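Local coordinates for bradyzoite pseudokinase 1 (Toxoplasma gondii, PDB 6M7Z), which is a divergent, kinase-like protein without a glycine-rich loop that regulates the membrane ultrastructure of the parasitophorous vacuole, at residues F14-P25 against P88-R99. Numbering follows the deposited sequence.
With EDO (1,2-ethanediol), chain H.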
ATOM      1  N   PHE A  14     -12.178  -1.527 -23.828  1.00 52.92           N
ATOM      2  CA  PHE A  14     -10.871  -1.157 -24.366  1.00 48.10           C
ATOM      3  C   PHE A  14     -10.825   0.359 -24.623  1.00 49.15           C
ATOM      4  O   PHE A  14      -9.890   1.045 -24.194  1.00 50.61           O
ATOM      5  CB  PHE A  14     -10.540  -1.950 -25.635  1.00 49.78           C
ATOM      6  CG  PHE A  14      -9.271  -1.485 -26.305  1.00 56.02           C
ATOM      7  CD1 PHE A  14      -9.288  -0.410 -27.183  1.00 57.50           C
ATOM      8  CD2 PHE A  14      -8.049  -2.077 -26.013  1.00 59.84           C
ATOM      9  CE1 PHE A  14      -8.121   0.050 -27.769  1.00 58.49           C
ATOM     10  CE2 PHE A  14      -6.884  -1.618 -26.604  1.00 61.05           C
ATOM     11  CZ  PHE A  14      -6.923  -0.551 -27.473  1.00 60.10           C
ATOM     12  N   TRP A  15     -11.838   0.868 -25.335  1.00 53.94           N
ATOM     13  CA  TRP A  15     -11.872   2.267 -25.779  1.00 53.11           C
ATOM     14  C   TRP A  15     -11.984   3.207 -24.567  1.00 49.89           C
ATOM     15  O   TRP A  15     -11.402   4.304 -24.576  1.00 46.66           O
ATOM     16  CB  TRP A  15     -12.997   2.499 -26.798  1.00 65.59           C
ATOM     17  CG  TRP A  15     -12.992   3.889 -27.362  1.00 82.47           C
ATOM     18  CD1 TRP A  15     -12.228   4.339 -28.403  1.00 86.86           C
ATOM     19  CD2 TRP A  15     -13.783   5.018 -26.934  1.00 84.02           C
ATOM     20  NE1 TRP A  15     -12.496   5.657 -28.663  1.00 93.20           N
ATOM     21  CE2 TRP A  15     -13.429   6.108 -27.766  1.00 94.55           C
ATOM     22  CE3 TRP A  15     -14.747   5.224 -25.936  1.00 81.51           C
ATOM     23  CZ2 TRP A  15     -14.016   7.371 -27.636  1.00 89.92           C
ATOM     24  CZ3 TRP A  15     -15.319   6.474 -25.804  1.00 98.87           C
ATOM     25  CH2 TRP A  15     -14.957   7.531 -26.645  1.00 91.90           C
ATOM     26  N   SER A  16     -12.708   2.774 -23.527  1.00 40.01           N
ATOM     27  CA  SER A  16     -12.797   3.539 -22.267  1.00 46.02           C
ATOM     28  C   SER A  16     -11.401   3.746 -21.663  1.00 48.01           C
ATOM     29  O   SER A  16     -11.077   4.868 -21.281  1.00 44.62           O
ATOM     30  CB  SER A  16     -13.698   2.875 -21.250  1.00 49.44           C
ATOM     31  OG  SER A  16     -14.910   2.457 -21.823  1.00 61.43           O
ATOM     32  N   TRP A  17     -10.611   2.656 -21.569  1.00 39.09           N
ATOM     33  CA  TRP A  17      -9.290   2.682 -20.942  1.00 37.19           C
ATOM     34  C   TRP A  17      -8.340   3.551 -21.771  1.00 37.78           C
ATOM     35  O   TRP A  17      -7.570   4.341 -21.204  1.00 33.92           O
ATOM     36  CB  TRP A  17      -8.715   1.268 -20.771  1.00 35.63           C
ATOM     37  CG  TRP A  17      -9.397   0.494 -19.694  1.00 34.83           C
ATOM     38  CD1 TRP A  17     -10.131  -0.644 -19.832  1.00 35.30           C
ATOM     39  CD2 TRP A  17      -9.451   0.837 -18.303  1.00 34.41           C
ATOM     40  NE1 TRP A  17     -10.623  -1.040 -18.613  1.00 36.09           N
ATOM     41  CE2 TRP A  17     -10.227  -0.147 -17.658  1.00 35.65           C
ATOM     42  CE3 TRP A  17      -8.922   1.879 -17.538  1.00 35.07           C
ATOM     43  CZ2 TRP A  17     -10.488  -0.118 -16.290  1.00 37.39           C
ATOM     44  CZ3 TRP A  17      -9.183   1.915 -16.184  1.00 37.98           C
ATOM     45  CH2 TRP A  17      -9.962   0.933 -15.571  1.00 36.91           C
ATOM     46  N   MET A  18      -8.412   3.398 -23.101  1.00 36.30           N
ATOM     47  CA  MET A  18      -7.569   4.169 -23.986  1.00 38.55           C
ATOM     48  C   MET A  18      -7.905   5.658 -23.836  1.00 37.70           C
ATOM     49  O   MET A  18      -7.006   6.516 -23.764  1.00 34.78           O
ATOM     50  CB  MET A  18      -7.754   3.748 -25.447  1.00 42.81           C
ATOM     51  CG  MET A  18      -6.759   4.414 -26.386  1.00 47.96           C
ATOM     52  SD  MET A  18      -5.054   3.948 -25.994  1.00 63.53           S
ATOM     53  CE  MET A  18      -4.125   5.191 -26.894  1.00 71.13           C
ATOM     54  N   SER A  19      -9.204   5.950 -23.797  1.00 38.50           N
ATOM     55  CA  SER A  19      -9.679   7.320 -23.601  1.00 46.40           C
ATOM     56  C   SER A  19      -9.153   7.855 -22.264  1.00 43.92           C
ATOM     57  O   SER A  19      -8.646   8.973 -22.203  1.00 38.29           O
ATOM     58  CB  SER A  19     -11.185   7.412 -23.674  1.00 54.80           C
ATOM     59  OG  SER A  19     -11.604   7.666 -25.015  1.00 69.82           O
ATOM     60  N   TYR A  20      -9.244   7.036 -21.208  1.00 38.83           N
ATOM     61  CA  TYR A  20      -8.824   7.472 -19.884  1.00 37.66           C
ATOM     62  C   TYR A  20      -7.320   7.752 -19.854  1.00 37.29           C
ATOM     63  O   TYR A  20      -6.879   8.694 -19.206  1.00 34.17           O
ATOM     64  CB  TYR A  20      -9.185   6.476 -18.789  1.00 34.16           C
ATOM     65  CG  TYR A  20      -9.127   7.120 -17.427  1.00 35.54           C
ATOM     66  CD1 TYR A  20     -10.201   7.844 -16.931  1.00 36.37           C
ATOM     67  CD2 TYR A  20      -7.979   7.042 -16.652  1.00 34.29           C
ATOM     68  CE1 TYR A  20     -10.148   8.447 -15.686  1.00 38.98           C
ATOM     69  CE2 TYR A  20      -7.922   7.613 -15.395  1.00 38.10           C
ATOM     70  CZ  TYR A  20      -9.007   8.332 -14.915  1.00 41.25           C
ATOM     71  OH  TYR A  20      -8.979   8.926 -13.681  1.00 41.76           O
ATOM     72  N   LEU A  21      -6.540   6.927 -20.556  1.00 39.20           N
ATOM     73  CA  LEU A  21      -5.107   7.134 -20.655  1.00 43.70           C
ATOM     74  C   LEU A  21      -4.814   8.529 -21.222  1.00 46.08           C
ATOM     75  O   LEU A  21      -3.978   9.252 -20.679  1.00 56.04           O
ATOM     76  CB  LEU A  21      -4.504   6.020 -21.519  1.00 42.51           C
ATOM     77  CG  LEU A  21      -3.047   6.208 -21.920  1.00 45.78           C
ATOM     78  CD1 LEU A  21      -2.145   6.176 -20.707  1.00 43.30           C
ATOM     79  CD2 LEU A  21      -2.649   5.136 -22.915  1.00 44.64           C
ATOM     80  N   LYS A  22      -5.549   8.909 -22.270  1.00 50.33           N
ATOM     81  CA  LYS A  22      -5.366  10.203 -22.950  1.00 59.88           C
ATOM     82  C   LYS A  22      -5.758  11.378 -22.038  1.00 55.61           C
ATOM     83  O   LYS A  22      -5.190  12.438 -22.141  1.00 62.66           O
ATOM     84  CB  LYS A  22      -6.127  10.208 -24.277  1.00 66.85           C
ATOM     85  CG  LYS A  22      -5.431   9.399 -25.367  1.00 70.86           C
ATOM     86  CD  LYS A  22      -6.159   9.300 -26.688  1.00 79.74           C
ATOM     87  CE  LYS A  22      -5.209   9.024 -27.839  1.00 85.31           C
ATOM     88  NZ  LYS A  22      -5.816   8.176 -28.894  1.00 88.45           N
ATOM     89  N   GLU A  23      -6.705  11.160 -21.127  1.00 54.31           N
ATOM     90  CA  GLU A  23      -7.180  12.185 -20.184  1.00 53.15           C
ATOM     91  C   GLU A  23      -6.150  12.503 -19.087  1.00 49.07           C
ATOM     92  O   GLU A  23      -6.297  13.503 -18.414  1.00 45.60           O
ATOM     93  CB  GLU A  23      -8.501  11.751 -19.537  1.00 73.85           C
ATOM     94  CG  GLU A  23      -9.702  11.997 -20.453  1.00 98.80           C
ATOM     95  CD  GLU A  23     -11.086  11.882 -19.848  1.00116.81           C
ATOM     96  OE1 GLU A  23     -11.257  11.131 -18.874  1.00109.07           O
ATOM     97  OE2 GLU A  23     -11.990  12.550 -20.369  1.00116.42           O
ATOM     98  N   LEU A  24      -5.159  11.634 -18.846  1.00 46.62           N
ATOM     99  CA  LEU A  24      -4.152  11.887 -17.792  1.00 40.21           C
ATOM    100  C   LEU A  24      -3.281  13.067 -18.193  1.00 36.14           C
ATOM    101  O   LEU A  24      -2.865  13.157 -19.340  1.00 35.69           O
ATOM    102  CB  LEU A  24      -3.254  10.668 -17.584  1.00 43.31           C
ATOM    103  CG  LEU A  24      -3.872   9.491 -16.845  1.00 46.61           C
ATOM    104  CD1 LEU A  24      -2.876   8.342 -16.779  1.00 51.09           C
ATOM    105  CD2 LEU A  24      -4.377   9.916 -15.467  1.00 45.59           C
ATOM    106  N   PRO A  25      -2.939  13.972 -17.250  1.00 34.49           N
ATOM    107  CA  PRO A  25      -2.096  15.125 -17.567  1.00 34.32           C
ATOM    108  C   PRO A  25      -0.644  14.762 -17.900  1.00 34.54           C
ATOM    109  O   PRO A  25      -0.127  13.763 -17.402  1.00 32.70           O
ATOM    110  CB  PRO A  25      -2.165  15.981 -16.293  1.00 34.34           C
ATOM    111  CG  PRO A  25      -2.487  14.995 -15.193  1.00 34.28           C
ATOM    112  CD  PRO A  25      -3.362  13.944 -15.843  1.00 33.46           C
ATOM    113  N   PRO A  88      -4.232  -0.891 -22.644  1.00 35.39           N
ATOM    114  CA  PRO A  88      -4.001   0.327 -21.867  1.00 35.57           C
ATOM    115  C   PRO A  88      -4.379   0.185 -20.380  1.00 33.24           C
ATOM    116  O   PRO A  88      -3.816   0.882 -19.526  1.00 33.94           O
ATOM    117  CB  PRO A  88      -4.889   1.365 -22.566  1.00 38.56           C
ATOM    118  CG  PRO A  88      -5.976   0.552 -23.240  1.00 38.64           C
ATOM    119  CD  PRO A  88      -5.281  -0.729 -23.661  1.00 37.60           C
ATOM    120  N   LYS A  89      -5.299  -0.743 -20.086  1.00 32.86           N
ATOM    121  CA  LYS A  89      -5.748  -0.983 -18.736  1.00 34.47           C
ATOM    122  C   LYS A  89      -4.559  -1.215 -17.791  1.00 32.76           C
ATOM    123  O   LYS A  89      -4.497  -0.648 -16.700  1.00 33.28           O
ATOM    124  CB  LYS A  89      -6.716  -2.160 -18.691  1.00 35.33           C
ATOM    125  CG  LYS A  89      -7.326  -2.383 -17.309  1.00 39.82           C
ATOM    126  CD  LYS A  89      -8.232  -3.574 -17.171  1.00 42.29           C
ATOM    127  CE  LYS A  89      -8.846  -3.574 -15.790  1.00 48.73           C
ATOM    128  NZ  LYS A  89      -9.977  -4.520 -15.705  1.00 60.88           N
ATOM    129  N   TYR A  90      -3.605  -2.035 -18.223  1.00 32.19           N
ATOM    130  CA  TYR A  90      -2.503  -2.415 -17.354  1.00 34.29           C
ATOM    131  C   TYR A  90      -1.770  -1.159 -16.859  1.00 30.28           C
ATOM    132  O   TYR A  90      -1.304  -1.150 -15.725  1.00 28.46           O
ATOM    133  CB  TYR A  90      -1.603  -3.458 -18.036  1.00 38.82           C
ATOM    134  CG  TYR A  90      -0.169  -3.437 -17.580  1.00 59.00           C
ATOM    135  CD1 TYR A  90       0.752  -2.608 -18.218  1.00 66.26           C
ATOM    136  CD2 TYR A  90       0.276  -4.207 -16.507  1.00 55.10           C
ATOM    137  CE1 TYR A  90       2.062  -2.512 -17.774  1.00 70.17           C
ATOM    138  CE2 TYR A  90       1.591  -4.139 -16.073  1.00 59.23           C
ATOM    139  CZ  TYR A  90       2.484  -3.283 -16.706  1.00 73.26           C
ATOM    140  OH  TYR A  90       3.795  -3.176 -16.337  1.00 70.98           O
ATOM    141  N   SER A  91      -1.684  -0.096 -17.677  1.00 29.30           N
ATOM    142  CA  SER A  91      -0.855   1.073 -17.307  1.00 28.72           C
ATOM    143  C   SER A  91      -1.653   2.177 -16.605  1.00 27.78           C
ATOM    144  O   SER A  91      -1.032   3.017 -15.932  1.00 28.55           O
ATOM    145  CB  SER A  91      -0.066   1.621 -18.475  1.00 29.06           C
ATOM    146  OG  SER A  91      -0.906   2.262 -19.413  1.00 30.22           O
ATOM    147  N   VAL A  92      -2.987   2.179 -16.726  1.00 27.59           N
ATOM    148  CA  VAL A  92      -3.788   3.267 -16.159  1.00 29.04           C
ATOM    149  C   VAL A  92      -4.765   2.788 -15.087  1.00 28.23           C
ATOM    150  O   VAL A  92      -5.453   3.642 -14.506  1.00 29.06           O
ATOM    151  CB  VAL A  92      -4.541   4.063 -17.244  1.00 32.59           C
ATOM    152  CG1 VAL A  92      -3.580   4.582 -18.289  1.00 38.12           C
ATOM    153  CG2 VAL A  92      -5.637   3.260 -17.901  1.00 32.66           C
ATOM    154  N   TYR A  93      -4.830   1.477 -14.812  1.00 27.00           N
ATOM    155  CA  TYR A  93      -5.771   0.968 -13.808  1.00 27.12           C
ATOM    156  C   TYR A  93      -5.513   1.622 -12.444  1.00 26.96           C
ATOM    157  O   TYR A  93      -6.426   2.108 -11.820  1.00 28.03           O
ATOM    158  CB  TYR A  93      -5.707  -0.558 -13.694  1.00 26.75           C
ATOM    159  CG  TYR A  93      -6.734  -1.122 -12.750  1.00 27.45           C
ATOM    160  CD1 TYR A  93      -8.073  -1.126 -13.087  1.00 28.64           C
ATOM    161  CD2 TYR A  93      -6.378  -1.603 -11.501  1.00 27.56           C
ATOM    162  CE1 TYR A  93      -9.034  -1.635 -12.221  1.00 30.01           C
ATOM    163  CE2 TYR A  93      -7.317  -2.114 -10.622  1.00 28.76           C
ATOM    164  CZ  TYR A  93      -8.654  -2.123 -10.977  1.00 30.25           C
ATOM    165  OH  TYR A  93      -9.585  -2.637 -10.117  1.00 31.68           O
ATOM    166  N   GLU A  94      -4.263   1.616 -11.991  1.00 26.43           N
ATOM    167  CA  GLU A  94      -3.946   2.118 -10.671  1.00 27.27           C
ATOM    168  C   GLU A  94      -4.214   3.629 -10.612  1.00 28.07           C
ATOM    169  O   GLU A  94      -4.832   4.116  -9.666  1.00 28.15           O
ATOM    170  CB  GLU A  94      -2.519   1.743 -10.268  1.00 27.01           C
ATOM    171  CG  GLU A  94      -2.281   1.907  -8.783  1.00 28.43           C
ATOM    172  CD  GLU A  94      -0.896   1.536  -8.263  1.00 29.19           C
ATOM    173  OE1 GLU A  94      -0.022   1.108  -9.108  1.00 29.73           O
ATOM    174  OE2 GLU A  94      -0.683   1.671  -7.021  1.00 28.93           O
ATOM    175  N   PRO A  95      -3.758   4.448 -11.589  1.00 27.59           N
ATOM    176  CA  PRO A  95      -4.152   5.860 -11.621  1.00 27.99           C
ATOM    177  C   PRO A  95      -5.674   6.063 -11.568  1.00 28.56           C
ATOM    178  O   PRO A  95      -6.169   6.974 -10.869  1.00 27.93           O
ATOM    179  CB  PRO A  95      -3.578   6.356 -12.952  1.00 28.86           C
ATOM    180  CG  PRO A  95      -2.372   5.435 -13.188  1.00 29.60           C
ATOM    181  CD  PRO A  95      -2.804   4.086 -12.659  1.00 28.47           C
ATOM    182  N   TYR A  96      -6.415   5.216 -12.291  1.00 30.21           N
ATOM    183  CA  TYR A  96      -7.863   5.301 -12.294  1.00 33.70           C
ATOM    184  C   TYR A  96      -8.404   5.117 -10.865  1.00 33.30           C
ATOM    185  O   TYR A  96      -9.230   5.915 -10.425  1.00 34.30           O
ATOM    186  CB  TYR A  96      -8.447   4.263 -13.255  1.00 37.25           C
ATOM    187  CG  TYR A  96      -9.949   4.281 -13.350  1.00 39.17           C
ATOM    188  CD1 TYR A  96     -10.731   3.578 -12.460  1.00 45.10           C
ATOM    189  CD2 TYR A  96     -10.591   5.012 -14.329  1.00 42.73           C
ATOM    190  CE1 TYR A  96     -12.114   3.574 -12.566  1.00 51.80           C
ATOM    191  CE2 TYR A  96     -11.970   5.047 -14.429  1.00 48.70           C
ATOM    192  CZ  TYR A  96     -12.740   4.327 -13.542  1.00 54.95           C
ATOM    193  OH  TYR A  96     -14.103   4.352 -13.627  1.00 63.01           O
ATOM    194  N   LEU A  97      -7.967   4.066 -10.154  1.00 32.66           N
ATOM    195  CA  LEU A  97      -8.411   3.848  -8.774  1.00 35.55           C
ATOM    196  C   LEU A  97      -8.161   5.102  -7.936  1.00 34.29           C
ATOM    197  O   LEU A  97      -9.045   5.530  -7.217  1.00 34.66           O
ATOM    198  CB  LEU A  97      -7.682   2.669  -8.130  1.00 35.77           C
ATOM    199  CG  LEU A  97      -8.031   1.276  -8.635  1.00 38.63           C
ATOM    200  CD1 LEU A  97      -7.369   0.225  -7.737  1.00 41.58           C
ATOM    201  CD2 LEU A  97      -9.534   1.032  -8.662  1.00 41.64           C
ATOM    202  N   TYR A  98      -6.960   5.674  -8.033  1.00 36.17           N
ATOM    203  CA  TYR A  98      -6.596   6.812  -7.182  1.00 35.88           C
ATOM    204  C   TYR A  98      -7.455   8.033  -7.512  1.00 39.81           C
ATOM    205  O   TYR A  98      -7.833   8.752  -6.593  1.00 49.56           O
ATOM    206  CB  TYR A  98      -5.095   7.124  -7.255  1.00 32.99           C
ATOM    207  CG  TYR A  98      -4.281   6.326  -6.267  1.00 32.49           C
ATOM    208  CD1 TYR A  98      -4.314   6.632  -4.919  1.00 32.83           C
ATOM    209  CD2 TYR A  98      -3.499   5.256  -6.665  1.00 32.82           C
ATOM    210  CE1 TYR A  98      -3.575   5.918  -3.991  1.00 33.59           C
ATOM    211  CE2 TYR A  98      -2.755   4.528  -5.751  1.00 34.98           C
ATOM    212  CZ  TYR A  98      -2.783   4.863  -4.403  1.00 33.94           C
ATOM    213  OH  TYR A  98      -2.051   4.153  -3.489  1.00 33.26           O
ATOM    214  N   ARG A  99      -7.773   8.241  -8.800  1.00 42.46           N
ATOM    215  CA  ARG A  99      -8.451   9.471  -9.250  1.00 37.10           C
ATOM    216  C   ARG A  99      -9.983   9.366  -9.126  1.00 37.50           C
ATOM    217  O   ARG A  99     -10.633  10.380  -8.894  1.00 38.78           O
ATOM    218  CB  ARG A  99      -8.072   9.781 -10.698  1.00 37.39           C
ATOM    219  CG  ARG A  99      -6.623  10.214 -10.870  1.00 37.90           C
ATOM    220  CD  ARG A  99      -6.168  10.137 -12.318  1.00 39.79           C
ATOM    221  NE  ARG A  99      -6.661  11.250 -13.111  1.00 42.51           N
ATOM    222  CZ  ARG A  99      -6.104  12.457 -13.154  1.00 45.89           C
ATOM    223  NH1 ARG A  99      -5.066  12.757 -12.390  1.00 42.12           N
ATOM    224  NH2 ARG A  99      -6.602  13.373 -13.962  1.00 45.13           N
TER
HETATM  225  C1  EDO H 402       1.395   3.243 -13.115  1.00 42.01           C
HETATM  226  O1  EDO H 402       2.450   4.223 -13.048  1.00 29.78           O
HETATM  227  C2  EDO H 402       1.472   2.354 -11.875  1.00 47.63           C
HETATM  228  O2  EDO H 402       0.434   1.362 -11.832  1.00 43.29           O
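W17 packs against K89, V92, Y93 and Y96, fastening the N-terminal helix 14-23 to helix 88-101, which follows strand 76-82 in the chain. E94 forms a salt bridge with K79 of that strand, as the αC glutamate does with the β3 lysine in kinases, so helix 88-101 is probably the αC counterpart. The helix axes come within 8.9 Å and cross at 59°, and W17 is a knob in the hole formed by P88, K89, V92 and Y96. Starting at the backbone, W17 CB meets P88 CG at 3.8 Å. The indole turns off beside the backbone N (chi1 -73°), which lays one face against the extended K89 chain: CG and CD1 meet K89 CB, NE1 and CE2 meet CG and CD, and CZ2 meets CE. K89 CG sits 3.8 Å from the five-membered ring's centroid, nearly on its normal, a CH-pi contact. Farther out, W17 CE3 touches V92 CG2 at 3.6 Å, while the six-membered ring turns its CZ3-CH2 edge to the face of Y96, a T-shaped pair, and CH2 also reaches Y93 CD1. Y96 passes the pattern on: its own edge goes to the face of Y20, CD2 over the ring centre, a second T-shaped pair. On the sheet side, L21 and L24 pack against V92, and strand 121-127 offers T122 to both L21 and V92. At the far end R99 bends at CG-CD so that its guanidinium meets Y20 OH with its edge and L24 CD2 with a face. Y20 OH bonds mainly to E100, and R99 NH1 makes a salt bridge to E115. L24 CD2 lies over that face toward its rim, 3.5 Å from R99 NE, and NE gives Y20 OH a weak hydrogen bond of 3.3 Å, bent to 126° at the hydrogen.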